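Local coordinates for protein predicted aminoglycoside phosphotransferase (Brachybacterium faecium, PDB 5UXC) that probably transfers a phosphate from GTP to the 2'-hydroxyl of macrolide antibiotics, and is seen here with GDP, magnesium and azithromycin, at residues D33-F38 and L49-R54; D11-H16 and S87-Y92; R122-V127 and E208-V213. All coordinates share one frame; numbering follows the deposited sequence.

Interaction 1 of 3, residues D33-F38 and L49-R54; sequences DFRVAF and LRLPRR. With GDP (guanosine-5'-diphosphate), chain C.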
loop_
_atom_site.group_PDB
_atom_site.type_symbol
_atom_site.label_atom_id
_atom_site.label_comp_id
_atom_site.label_asym_id
_atom_site.label_seq_id
_atom_site.Cartn_x
_atom_site.Cartn_y
_atom_site.Cartn_z
ATOM N N ASP A 33 0.428 9.372 8.548
ATOM C CA ASP A 33 1.586 10.201 8.230
ATOM C C ASP A 33 1.257 11.458 7.451
ATOM O O ASP A 33 1.925 12.476 7.653
ATOM C CB ASP A 33 2.625 9.410 7.416
ATOM C CG ASP A 33 3.268 8.292 8.212
ATOM O OD1 ASP A 33 3.450 7.185 7.665
ATOM O OD2 ASP A 33 3.597 8.526 9.391
ATOM N N PHE A 34 0.290 11.393 6.535
ATOM C CA PHE A 34 -0.074 12.527 5.695
ATOM C C PHE A 34 -1.565 12.826 5.780
ATOM O O PHE A 34 -2.400 11.909 5.756
ATOM C CB PHE A 34 0.288 12.272 4.235
ATOM C CG PHE A 34 1.667 11.704 4.036
ATOM C CD1 PHE A 34 1.899 10.336 4.148
ATOM C CD2 PHE A 34 2.726 12.535 3.730
ATOM C CE1 PHE A 34 3.153 9.802 3.938
ATOM C CE2 PHE A 34 3.993 12.020 3.536
ATOM C CZ PHE A 34 4.211 10.645 3.642
ATOM N N ARG A 35 -1.888 14.116 5.854
ATOM C CA ARG A 35 -3.231 14.581 5.565
ATOM C C ARG A 35 -3.291 14.814 4.054
ATOM O O ARG A 35 -2.409 15.472 3.489
ATOM C CB ARG A 35 -3.530 15.855 6.354
ATOM C CG ARG A 35 -4.727 16.639 5.868
ATOM C CD ARG A 35 -5.182 17.643 6.953
ATOM N NE ARG A 35 -4.171 18.654 7.248
ATOM C CZ ARG A 35 -4.444 19.955 7.419
ATOM N NH1 ARG A 35 -5.696 20.389 7.348
ATOM N NH2 ARG A 35 -3.473 20.824 7.697
ATOM N N VAL A 36 -4.302 14.263 3.395
ATOM C CA VAL A 36 -4.427 14.331 1.939
ATOM C C VAL A 36 -5.658 15.154 1.605
ATOM O O VAL A 36 -6.718 14.931 2.191
ATOM C CB VAL A 36 -4.538 12.920 1.331
ATOM C CG1 VAL A 36 -4.696 13.025 -0.192
ATOM C CG2 VAL A 36 -3.281 12.150 1.642
ATOM N N ALA A 37 -5.504 16.145 0.699
ATOM C CA ALA A 37 -6.575 17.055 0.281
ATOM C C ALA A 37 -6.609 17.142 -1.240
ATOM O O ALA A 37 -5.594 16.891 -1.913
ATOM C CB ALA A 37 -6.377 18.469 0.851
ATOM N N PHE A 38 -7.798 17.443 -1.786
ATOM C CA PHE A 38 -7.947 17.694 -3.221
ATOM C C PHE A 38 -8.126 19.196 -3.413
ATOM O O PHE A 38 -8.748 19.843 -2.570
ATOM C CB PHE A 38 -9.190 17.020 -3.804
ATOM C CG PHE A 38 -9.117 15.520 -3.888
ATOM C CD1 PHE A 38 -7.925 14.892 -3.972
ATOM C CD2 PHE A 38 -10.289 14.773 -3.884
ATOM C CE1 PHE A 38 -7.895 13.480 -4.080
ATOM C CE2 PHE A 38 -10.272 13.405 -3.969
ATOM C CZ PHE A 38 -9.088 12.771 -4.083
ATOM N N LEU A 49 -2.910 17.399 -2.584
ATOM C CA LEU A 49 -1.966 17.924 -1.592
ATOM C C LEU A 49 -1.699 16.848 -0.540
ATOM O O LEU A 49 -2.648 16.236 -0.027
ATOM C CB LEU A 49 -2.530 19.190 -0.891
ATOM C CG LEU A 49 -3.087 20.241 -1.842
ATOM C CD1 LEU A 49 -3.792 21.406 -1.081
ATOM C CD2 LEU A 49 -1.980 20.757 -2.783
ATOM N N ARG A 50 -0.423 16.545 -0.263
ATOM C CA ARG A 50 -0.038 15.690 0.856
ATOM C C ARG A 50 0.643 16.554 1.904
ATOM O O ARG A 50 1.687 17.164 1.637
ATOM C CB ARG A 50 0.906 14.574 0.421
ATOM C CG ARG A 50 0.328 13.605 -0.522
ATOM C CD ARG A 50 1.372 12.528 -0.810
ATOM N NE ARG A 50 1.550 11.597 0.295
ATOM C CZ ARG A 50 0.672 10.649 0.611
ATOM N NH1 ARG A 50 0.899 9.818 1.609
ATOM N NH2 ARG A 50 -0.439 10.529 -0.081
ATOM N N LEU A 51 0.066 16.603 3.088
ATOM C CA LEU A 51 0.583 17.463 4.140
ATOM C C LEU A 51 1.173 16.592 5.234
ATOM O O LEU A 51 0.438 15.813 5.869
ATOM C CB LEU A 51 -0.526 18.353 4.692
ATOM C CG LEU A 51 -1.104 19.140 3.526
ATOM C CD1 LEU A 51 -2.517 19.565 3.839
ATOM C CD2 LEU A 51 -0.211 20.338 3.277
ATOM N N PRO A 52 2.488 16.651 5.452
ATOM C CA PRO A 52 3.107 15.825 6.500
ATOM C C PRO A 52 2.614 16.256 7.871
ATOM O O PRO A 52 2.562 17.444 8.180
ATOM C CB PRO A 52 4.606 16.093 6.329
ATOM C CG PRO A 52 4.653 17.491 5.710
ATOM C CD PRO A 52 3.449 17.568 4.810
ATOM N N ARG A 53 2.254 15.284 8.693
ATOM C CA ARG A 53 1.657 15.593 9.981
ATOM C C ARG A 53 2.679 15.780 11.089
ATOM O O ARG A 53 2.340 16.332 12.142
ATOM C CB ARG A 53 0.673 14.485 10.363
ATOM C CG ARG A 53 -0.368 14.197 9.277
ATOM C CD ARG A 53 -1.382 13.156 9.721
ATOM N NE ARG A 53 -2.066 13.553 10.945
ATOM C CZ ARG A 53 -2.507 12.699 11.863
ATOM N NH1 ARG A 53 -2.339 11.389 11.698
ATOM N NH2 ARG A 53 -3.108 13.152 12.960
ATOM N N ARG A 54 3.910 15.318 10.892
ATOM C CA ARG A 54 4.978 15.425 11.880
ATOM C C ARG A 54 6.307 15.381 11.143
ATOM O O ARG A 54 6.420 14.692 10.119
ATOM C CB ARG A 54 4.930 14.297 12.926
ATOM C CG ARG A 54 3.527 13.852 13.328
ATOM C CD ARG A 54 3.512 12.589 14.198
ATOM N NE ARG A 54 3.907 11.384 13.474
ATOM C CZ ARG A 54 3.171 10.816 12.525
ATOM N NH1 ARG A 54 2.007 11.354 12.187
ATOM N NH2 ARG A 54 3.599 9.716 11.911
HETATM P PB GDP C . -2.635 8.205 2.752
HETATM O O1B GDP C . -3.069 6.761 2.778
HETATM O O2B GDP C . -1.287 8.456 3.283
HETATM O O3B GDP C . -3.742 8.981 3.581
HETATM O O3A GDP C . -2.645 8.737 1.237
HETATM P PA GDP C . -3.132 8.151 -0.156
HETATM O O1A GDP C . -2.018 8.509 -1.091
HETATM O O2A GDP C . -3.514 6.687 -0.057
HETATM O "O5'" GDP C . -4.395 8.989 -0.609
HETATM C "C5'" GDP C . -5.569 8.890 0.207
HETATM C "C4'" GDP C . -6.778 8.639 -0.644
HETATM O "O4'" GDP C . -6.983 9.776 -1.478
HETATM C "C3'" GDP C . -6.595 7.476 -1.622
HETATM O "O3'" GDP C . -6.884 6.160 -1.086
HETATM C "C2'" GDP C . -7.590 7.822 -2.694
HETATM O "O2'" GDP C . -8.953 7.599 -2.242
HETATM C "C1'" GDP C . -7.465 9.354 -2.744
HETATM N N9 GDP C . -6.455 9.802 -3.749
HETATM C C8 GDP C . -5.155 10.067 -3.535
HETATM N N7 GDP C . -4.572 10.481 -4.707
HETATM C C5 GDP C . -5.539 10.439 -5.654
HETATM C C6 GDP C . -5.665 10.717 -7.090
HETATM O O6 GDP C . -4.683 11.139 -7.741
HETATM N N1 GDP C . -6.879 10.573 -7.677
HETATM C C2 GDP C . -7.979 10.167 -7.006
HETATM N N2 GDP C . -9.141 10.047 -7.665
HETATM N N3 GDP C . -7.949 9.861 -5.700
HETATM C C4 GDP C . -6.771 9.970 -5.005
#

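Interaction 2 of 3, residues D11-H16 and S87-Y92; sequences DLAARH and SELIAY. With GDP (guanosine-5'-diphosphate), chain C.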
loop_
_atom_site.group_PDB
_atom_site.type_symbol
_atom_site.label_atom_id
_atom_site.label_comp_id
_atom_site.label_asym_id
_atom_site.label_seq_id
_atom_site.Cartn_x
_atom_site.Cartn_y
_atom_site.Cartn_z
ATOM N N ASP A 11 -1.861 29.852 1.576
ATOM C CA ASP A 11 -0.593 30.575 1.654
ATOM C C ASP A 11 0.577 29.644 1.393
ATOM O O ASP A 11 1.509 29.995 0.665
ATOM C CB ASP A 11 -0.433 31.230 3.027
ATOM C CG ASP A 11 -1.234 32.503 3.159
ATOM O OD1 ASP A 11 -1.337 33.025 4.296
ATOM O OD2 ASP A 11 -1.770 32.977 2.128
ATOM N N LEU A 12 0.554 28.467 2.023
ATOM C CA LEU A 12 1.585 27.453 1.816
ATOM C C LEU A 12 1.678 27.056 0.345
ATOM O O LEU A 12 2.769 27.011 -0.238
ATOM C CB LEU A 12 1.263 26.235 2.689
ATOM C CG LEU A 12 2.127 24.961 2.592
ATOM C CD1 LEU A 12 3.505 25.288 3.044
ATOM C CD2 LEU A 12 1.555 23.801 3.416
ATOM N N ALA A 13 0.545 26.745 -0.270
ATOM C CA ALA A 13 0.585 26.321 -1.661
ATOM C C ALA A 13 1.076 27.449 -2.565
ATOM O O ALA A 13 1.889 27.210 -3.468
ATOM C CB ALA A 13 -0.793 25.804 -2.082
ATOM N N ALA A 14 0.631 28.688 -2.309
ATOM C CA ALA A 14 1.051 29.821 -3.138
ATOM C C ALA A 14 2.544 30.089 -3.011
ATOM O O ALA A 14 3.196 30.493 -3.984
ATOM C CB ALA A 14 0.280 31.078 -2.737
ATOM N N ARG A 15 3.087 29.939 -1.800
ATOM C CA ARG A 15 4.523 30.039 -1.608
ATOM C C ARG A 15 5.290 29.040 -2.472
ATOM O O ARG A 15 6.452 29.282 -2.812
ATOM C CB ARG A 15 4.850 29.854 -0.123
ATOM C CG ARG A 15 4.339 31.014 0.737
ATOM C CD ARG A 15 5.232 31.274 1.932
ATOM N NE ARG A 15 5.686 30.020 2.522
ATOM C CZ ARG A 15 4.971 29.289 3.370
ATOM N NH1 ARG A 15 3.760 29.702 3.757
ATOM N NH2 ARG A 15 5.480 28.163 3.846
ATOM N N HIS A 16 4.661 27.918 -2.844
ATOM C CA HIS A 16 5.279 26.896 -3.682
ATOM C C HIS A 16 4.921 27.002 -5.156
ATOM O O HIS A 16 5.300 26.111 -5.933
ATOM C CB HIS A 16 4.881 25.501 -3.187
ATOM C CG HIS A 16 5.534 25.127 -1.906
ATOM N ND1 HIS A 16 5.101 25.605 -0.690
ATOM C CD2 HIS A 16 6.621 24.364 -1.648
ATOM C CE1 HIS A 16 5.878 25.130 0.269
ATOM N NE2 HIS A 16 6.800 24.360 -0.285
ATOM N N SER A 87 9.761 20.006 2.433
ATOM C CA SER A 87 9.520 19.597 3.810
ATOM C C SER A 87 8.109 19.950 4.249
ATOM O O SER A 87 7.515 19.218 5.048
ATOM C CB SER A 87 10.550 20.244 4.736
ATOM O OG SER A 87 10.565 21.655 4.580
ATOM N N GLU A 88 7.540 21.023 3.692
ATOM C CA GLU A 88 6.237 21.506 4.109
ATOM C C GLU A 88 5.077 21.017 3.258
ATOM O O GLU A 88 3.936 21.069 3.728
ATOM C CB GLU A 88 6.211 23.030 4.091
ATOM C CG GLU A 88 7.547 23.691 4.322
ATOM C CD GLU A 88 7.452 25.189 4.159
ATOM O OE1 GLU A 88 7.995 25.729 3.165
ATOM O OE2 GLU A 88 6.813 25.823 5.021
ATOM N N LEU A 89 5.315 20.539 2.027
ATOM C CA LEU A 89 4.202 20.251 1.125
ATOM C C LEU A 89 4.674 19.321 0.013
ATOM O O LEU A 89 5.737 19.539 -0.577
ATOM C CB LEU A 89 3.649 21.569 0.526
ATOM C CG LEU A 89 2.601 21.435 -0.578
ATOM C CD1 LEU A 89 1.301 20.815 -0.012
ATOM C CD2 LEU A 89 2.333 22.832 -1.215
ATOM N N ILE A 90 3.887 18.294 -0.256
ATOM C CA ILE A 90 3.964 17.531 -1.480
ATOM C C ILE A 90 2.672 17.738 -2.244
ATOM O O ILE A 90 1.584 17.754 -1.649
ATOM C CB ILE A 90 4.164 16.030 -1.171
ATOM C CG1 ILE A 90 5.531 15.818 -0.531
ATOM C CG2 ILE A 90 3.981 15.235 -2.428
ATOM C CD1 ILE A 90 5.600 14.512 0.309
ATOM N N ALA A 91 2.774 17.884 -3.568
ATOM C CA ALA A 91 1.567 18.035 -4.363
ATOM C C ALA A 91 1.778 17.419 -5.733
ATOM O O ALA A 91 2.868 17.528 -6.299
ATOM C CB ALA A 91 1.204 19.539 -4.540
ATOM N N TYR A 92 0.731 16.808 -6.288
ATOM C CA TYR A 92 0.856 16.151 -7.570
ATOM C C TYR A 92 -0.447 16.341 -8.311
ATOM O O TYR A 92 -1.503 16.451 -7.678
ATOM C CB TYR A 92 1.184 14.649 -7.484
ATOM C CG TYR A 92 0.297 13.742 -6.635
ATOM C CD1 TYR A 92 0.599 13.503 -5.285
ATOM C CD2 TYR A 92 -0.792 13.067 -7.208
ATOM C CE1 TYR A 92 -0.173 12.577 -4.512
ATOM C CE2 TYR A 92 -1.566 12.152 -6.466
ATOM C CZ TYR A 92 -1.228 11.915 -5.125
ATOM O OH TYR A 92 -1.956 10.991 -4.362
HETATM P PB GDP C . -2.635 8.205 2.752
HETATM O O1B GDP C . -3.069 6.761 2.778
HETATM O O2B GDP C . -1.287 8.456 3.283
HETATM O O3B GDP C . -3.742 8.981 3.581
HETATM O O3A GDP C . -2.645 8.737 1.237
HETATM P PA GDP C . -3.132 8.151 -0.156
HETATM O O1A GDP C . -2.018 8.509 -1.091
HETATM O O2A GDP C . -3.514 6.687 -0.057
HETATM O "O5'" GDP C . -4.395 8.989 -0.609
HETATM C "C5'" GDP C . -5.569 8.890 0.207
HETATM C "C4'" GDP C . -6.778 8.639 -0.644
HETATM O "O4'" GDP C . -6.983 9.776 -1.478
HETATM C "C3'" GDP C . -6.595 7.476 -1.622
HETATM O "O3'" GDP C . -6.884 6.160 -1.086
HETATM C "C2'" GDP C . -7.590 7.822 -2.694
HETATM O "O2'" GDP C . -8.953 7.599 -2.242
HETATM C "C1'" GDP C . -7.465 9.354 -2.744
HETATM N N9 GDP C . -6.455 9.802 -3.749
HETATM C C8 GDP C . -5.155 10.067 -3.535
HETATM N N7 GDP C . -4.572 10.481 -4.707
HETATM C C5 GDP C . -5.539 10.439 -5.654
HETATM C C6 GDP C . -5.665 10.717 -7.090
HETATM O O6 GDP C . -4.683 11.139 -7.741
HETATM N N1 GDP C . -6.879 10.573 -7.677
HETATM C C2 GDP C . -7.979 10.167 -7.006
HETATM N N2 GDP C . -9.141 10.047 -7.665
HETATM N N3 GDP C . -7.949 9.861 -5.700
HETATM C C4 GDP C . -6.771 9.970 -5.005
#

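Interaction 3 of 3, residues R122-V127 and E208-V213; sequences RSLGSV and ERITAV. With ZIT (azithromycin), chain H.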
loop_
_atom_site.group_PDB
_atom_site.type_symbol
_atom_site.label_atom_id
_atom_site.label_comp_id
_atom_site.label_asym_id
_atom_site.label_seq_id
_atom_site.Cartn_x
_atom_site.Cartn_y
_atom_site.Cartn_z
ATOM N N ARG A 122 -7.047 -9.278 -14.718
ATOM C CA ARG A 122 -6.039 -9.237 -15.768
ATOM C C ARG A 122 -5.220 -7.972 -15.648
ATOM O O ARG A 122 -4.028 -7.994 -15.790
ATOM C CB ARG A 122 -6.681 -9.279 -17.143
ATOM C CG ARG A 122 -6.869 -10.680 -17.687
ATOM C CD ARG A 122 -7.370 -10.649 -19.128
ATOM N NE ARG A 122 -8.803 -10.893 -19.214
ATOM C CZ ARG A 122 -9.703 -9.981 -19.570
ATOM N NH1 ARG A 122 -9.332 -8.745 -19.872
ATOM N NH2 ARG A 122 -10.979 -10.301 -19.618
ATOM N N SER A 123 -5.888 -6.862 -15.394
ATOM C CA SER A 123 -5.166 -5.586 -15.240
ATOM C C SER A 123 -4.195 -5.627 -14.061
ATOM O O SER A 123 -3.032 -5.162 -14.160
ATOM C CB SER A 123 -6.227 -4.489 -15.062
ATOM O OG SER A 123 -5.603 -3.231 -15.050
ATOM N N LEU A 124 -4.656 -6.172 -12.927
ATOM C CA LEU A 124 -3.841 -6.222 -11.734
ATOM C C LEU A 124 -2.647 -7.145 -11.979
ATOM O O LEU A 124 -1.513 -6.797 -11.668
ATOM C CB LEU A 124 -4.692 -6.693 -10.528
ATOM C CG LEU A 124 -3.921 -6.744 -9.214
ATOM C CD1 LEU A 124 -3.614 -5.368 -8.613
ATOM C CD2 LEU A 124 -4.605 -7.735 -8.188
ATOM N N GLY A 125 -2.876 -8.351 -12.519
ATOM C CA GLY A 125 -1.738 -9.223 -12.791
ATOM C C GLY A 125 -0.693 -8.561 -13.686
ATOM O O GLY A 125 0.509 -8.697 -13.464
ATOM N N SER A 126 -1.149 -7.845 -14.708
ATOM C CA SER A 126 -0.243 -7.176 -15.632
ATOM C C SER A 126 0.565 -6.069 -14.958
ATOM O O SER A 126 1.788 -5.974 -15.171
ATOM C CB SER A 126 -1.051 -6.614 -16.793
ATOM O OG SER A 126 -1.515 -7.692 -17.582
ATOM N N VAL A 127 -0.110 -5.187 -14.177
ATOM C CA VAL A 127 0.613 -4.104 -13.529
ATOM C C VAL A 127 1.595 -4.656 -12.511
ATOM O O VAL A 127 2.727 -4.175 -12.407
ATOM C CB VAL A 127 -0.313 -3.031 -12.911
ATOM C CG1 VAL A 127 -0.895 -3.460 -11.644
ATOM C CG2 VAL A 127 0.587 -1.814 -12.610
ATOM N N GLU A 208 -13.097 -0.930 -15.179
ATOM C CA GLU A 208 -12.526 -2.047 -14.440
ATOM C C GLU A 208 -11.044 -2.231 -14.716
ATOM O O GLU A 208 -10.438 -3.144 -14.157
ATOM C CB GLU A 208 -13.290 -3.365 -14.696
ATOM C CG GLU A 208 -14.765 -3.253 -14.288
ATOM C CD GLU A 208 -15.514 -4.566 -14.339
ATOM O OE1 GLU A 208 -15.220 -5.422 -15.196
ATOM O OE2 GLU A 208 -16.402 -4.744 -13.489
ATOM N N ARG A 209 -10.411 -1.336 -15.481
ATOM C CA ARG A 209 -8.981 -1.460 -15.745
ATOM C C ARG A 209 -8.232 -0.420 -14.919
ATOM O O ARG A 209 -8.675 0.738 -14.790
ATOM C CB ARG A 209 -8.669 -1.239 -17.230
ATOM C CG ARG A 209 -9.310 -2.271 -18.155
ATOM C CD ARG A 209 -8.998 -2.050 -19.627
ATOM N NE ARG A 209 -9.719 -3.030 -20.461
ATOM C CZ ARG A 209 -11.015 -2.933 -20.769
ATOM N NH1 ARG A 209 -11.729 -1.897 -20.332
ATOM N NH2 ARG A 209 -11.604 -3.873 -21.509
ATOM N N ILE A 210 -7.051 -0.793 -14.460
ATOM C CA ILE A 210 -6.272 0.103 -13.589
ATOM C C ILE A 210 -5.624 1.214 -14.406
ATOM O O ILE A 210 -4.897 0.956 -15.380
ATOM C CB ILE A 210 -5.212 -0.688 -12.814
ATOM C CG1 ILE A 210 -5.924 -1.710 -11.878
ATOM C CG2 ILE A 210 -4.339 0.254 -11.925
ATOM C CD1 ILE A 210 -4.888 -2.739 -11.224
ATOM N N THR A 211 -5.867 2.457 -13.986
ATOM C CA THR A 211 -5.272 3.599 -14.675
ATOM C C THR A 211 -4.119 4.194 -13.900
ATOM O O THR A 211 -3.316 4.949 -14.483
ATOM C CB THR A 211 -6.316 4.704 -14.845
ATOM O OG1 THR A 211 -7.032 4.816 -13.611
ATOM C CG2 THR A 211 -7.326 4.365 -15.962
ATOM N N ALA A 212 -4.074 3.962 -12.595
ATOM C CA ALA A 212 -3.071 4.610 -11.743
ATOM C C ALA A 212 -2.961 3.823 -10.458
ATOM O O ALA A 212 -3.941 3.227 -10.021
ATOM C CB ALA A 212 -3.479 6.049 -11.389
ATOM N N VAL A 213 -1.787 3.895 -9.830
ATOM C CA VAL A 213 -1.526 3.261 -8.541
ATOM C C VAL A 213 -0.944 4.301 -7.590
ATOM O O VAL A 213 0.044 4.984 -7.923
ATOM C CB VAL A 213 -0.590 2.046 -8.691
ATOM C CG1 VAL A 213 -0.382 1.382 -7.316
ATOM C CG2 VAL A 213 -1.265 1.055 -9.646
HETATM C C1 ZIT H . -5.634 5.378 -19.769
HETATM C C2 ZIT H . -4.352 5.690 -18.927
HETATM C C3 ZIT H . -3.195 5.856 -19.891
HETATM C C4 ZIT H . -2.103 4.792 -19.569
HETATM C C5 ZIT H . -1.028 4.788 -20.681
HETATM C C6 ZIT H . -1.375 3.695 -21.677
HETATM C C7 ZIT H . -1.066 2.291 -21.112
HETATM C C8 ZIT H . -1.451 1.116 -22.080
HETATM C C9 ZIT H . -2.814 0.456 -21.711
HETATM N N10 ZIT H . -3.996 1.307 -22.233
HETATM C C11 ZIT H . -5.225 1.043 -21.503
HETATM C C12 ZIT H . -5.948 2.380 -21.300
HETATM C C13 ZIT H . -7.142 2.364 -20.340
HETATM C C14 ZIT H . -7.479 3.821 -20.082
HETATM C C15 ZIT H . -8.835 3.989 -19.430
HETATM C C16 ZIT H . -9.051 5.502 -19.105
HETATM C C17 ZIT H . -4.673 6.819 -18.007
HETATM C C18 ZIT H . -1.559 5.117 -18.202
HETATM C C19 ZIT H . -0.539 3.938 -22.924
HETATM C C20 ZIT H . -0.449 0.056 -22.003
HETATM C C21 ZIT H . -4.108 1.129 -23.690
HETATM C C22 ZIT H . -6.092 -0.011 -22.181
HETATM C C23 ZIT H . -6.783 1.656 -19.027
HETATM O O1 ZIT H . -5.896 5.911 -20.849
HETATM O O6 ZIT H . -2.757 3.728 -22.049
HETATM O O12 ZIT H . -6.350 2.924 -22.537
HETATM O O13 ZIT H . -8.297 1.720 -20.918
HETATM O O14 ZIT H . -6.518 4.349 -19.153
HETATM C C1A ZIT H . 1.158 5.612 -19.972
HETATM C C2A ZIT H . 2.343 5.270 -19.101
HETATM C C3A ZIT H . 3.218 6.482 -18.977
HETATM C C4A ZIT H . 3.610 6.959 -20.342
HETATM C C5A ZIT H . 2.388 7.256 -21.229
HETATM C C6A ZIT H . 2.747 7.579 -22.625
HETATM C C7A ZIT H . 5.325 5.153 -18.742
HETATM C C8A ZIT H . 5.242 7.254 -17.696
HETATM O O1A ZIT H . 0.281 4.523 -20.137
HETATM O O2A ZIT H . 1.890 4.926 -17.771
HETATM N N3A ZIT H . 4.406 6.100 -18.124
HETATM O O5A ZIT H . 1.606 6.015 -21.306
HETATM C C1B ZIT H . -3.258 8.082 -20.745
HETATM C C2B ZIT H . -2.967 9.493 -20.351
HETATM C C3B ZIT H . -1.612 9.960 -20.780
HETATM C C4B ZIT H . -1.360 9.659 -22.215
HETATM C C5B ZIT H . -1.517 8.182 -22.477
HETATM C C6B ZIT H . -1.285 7.900 -23.938
HETATM C C7B ZIT H . -1.497 11.519 -20.543
HETATM C C8B ZIT H . -0.662 9.439 -18.625
HETATM O O1B ZIT H . -2.615 7.177 -19.858
HETATM O O3B ZIT H . -0.603 9.263 -20.023
HETATM O O4B ZIT H . 0.004 10.006 -22.528
HETATM O O5B ZIT H . -2.877 7.728 -22.143
HETATM O O HOH W 1 -4.329 -1.425 -16.607
#

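Interaction 1 of 3, residues D33-F38 and L49-R54
R35 and L51 form a hydrogen-bonded pair between strands 34-38 and 49-52, exchanging two backbone hydrogen bonds: R35 N to L51 O at 2.9 Å, and L51 N to R35 O at 2.8 Å. A37 and L49 repeat this two residues further on, their CB atoms 4.3 Å apart. In the alternating non-hydrogen-bonded pairs, V36 and R50 lie side by side and send their side chains to the diphosphate. A bend at chi3 (74°) turns the R50 guanidinium so that NH1 reaches GDP O2B at 3.1 Å and NH2 reaches GDP O3A at 3.1 Å, beside a weak bond to O1A. The same group lies over one face of the F34 ring in a cation-pi contact, CZ 4.0 Å from the centroid; both residues have a second conformer, so the finer geometry here is doubtful.

Packing thins beyond F34 and P52, where the strands give way to loops. R53 N still bonds D33 O, but the R53 side chain is exposed. D33 OD2 meets R54 NH2 at 2.8 Å, at the guanidinium edge, a salt bridge whose hydrogen bond is bent and weak. R54 NH1 is held more firmly by the backbone O of L32. The pairing is that of an antiparallel beta hairpin in the kinase-like amino-terminal lobe, with R50 on the strand where protein kinases carry their phosphate-binding lysine.

Interaction 2 of 3, residues D11-H16 and S87-Y92
E88 reaches from the turn ahead of strand 90-92 onto the C-terminal part of helix 6-15, and most of its side chain finds partners there. CB lies against L12 CD1 at 3.7 Å, where the two side chains cross obliquely. The chain then runs extended to CD, which still touches L12 CD1 at 4.1 Å. At the carboxylate the oxygens divide: OE2 makes a salt bridge with R15 NH2 at 2.9 Å, at the edge of the guanidinium, which the R15 chain, bent at chi2 and chi3, brings to it, the two planes 36° apart. OE1 comes to 3.6 Å from H16 CE1, a contact that is not a hydrogen bond.

Beneath this exposed layer, L89 packs with L12 and A13. Its CD2 touches A13 and sits over one face of the H16 imidazole, 4.2 Å from the centroid in a CH-pi contact. The ring is fixed by a nearly straight bond of 2.8 Å from H16 ND1 to L12 O, which lies close to the ring plane, while H16 NE2 bonds T86.

Further along the strand, Y92 OH donates to GDP N7 at 2.7 Å. Helix 6-15 thus packs on the antiparallel sheet of the kinase-like amino-terminal lobe, beside the strand that carries Y92 to the purine and runs on toward the interlobe linker.

Interaction 3 of 3, residues R122-V127 and E208-V213
S123 and I210 meet where helix 122-127 passes strand 209-213, the segment axes 7.5 Å apart at closest approach and inclined by 46°. With OG anti to the S123 backbone N (chi1 -174°), the hydroxyl is carried to the strand, where it accepts the I210 N-H in a nearly straight bond, OG to N 2.9 Å. One water molecule lies 2.7 Å from S123 OG and donates to I210 O, so the hydroxyl is linked to both the amide and the carbonyl of I210. The hydroxyl also touches the I210 side chain, with OG 3.4 Å from CB.

The isoleucine points at the helix, with its CD1 end between L124 and V127. This methyl comes to 3.7 Å from L124 CA and to 3.9 Å from L124 CD1, the two side chains being set aslant. V127 stands at about a right angle to it, one turn on, with CG1 4.1 Å from I210 CD1. Here a helix of the carboxy-terminal lobe packs against an edge strand of the four-stranded antiparallel sheet; two residues beyond the segment, the chain reaches D215, a magnesium ligand, much as in the metal-binding loop of protein kinases.

The T211 CB is directed away from the helix, and CG2 lies 3.3 Å from the macrolide O14. A classic beta bulge, in which T211 and A212 both face L204, interrupts the regular strand pairing at this point. R209 joins T211 in the pocket, resting its CB against the C23 methyl of the drug.

Interactions 1 and 2 share the five-stranded sheet of the amino-terminal lobe, where strands 46-52 and 90-93 are neighbours; their centres lie 11 Å apart. They meet directly: R50 N probably bonds I90 O, and L51 packs on L89. Along the chain, interaction 1 is nested within the loop that interaction 2 closes. Interaction 3 follows both in the carboxy-terminal lobe, its centre about 26 Å from that of interaction 1 and 30 Å from that of interaction 2, touching neither. R50 and V36 of interaction 1 meet the diphosphate, and F38 of interaction 1 and Y92 of interaction 2 meet the purine. The GDP site draws on both lobes, while interaction 3 borders one of the two bound azithromycins.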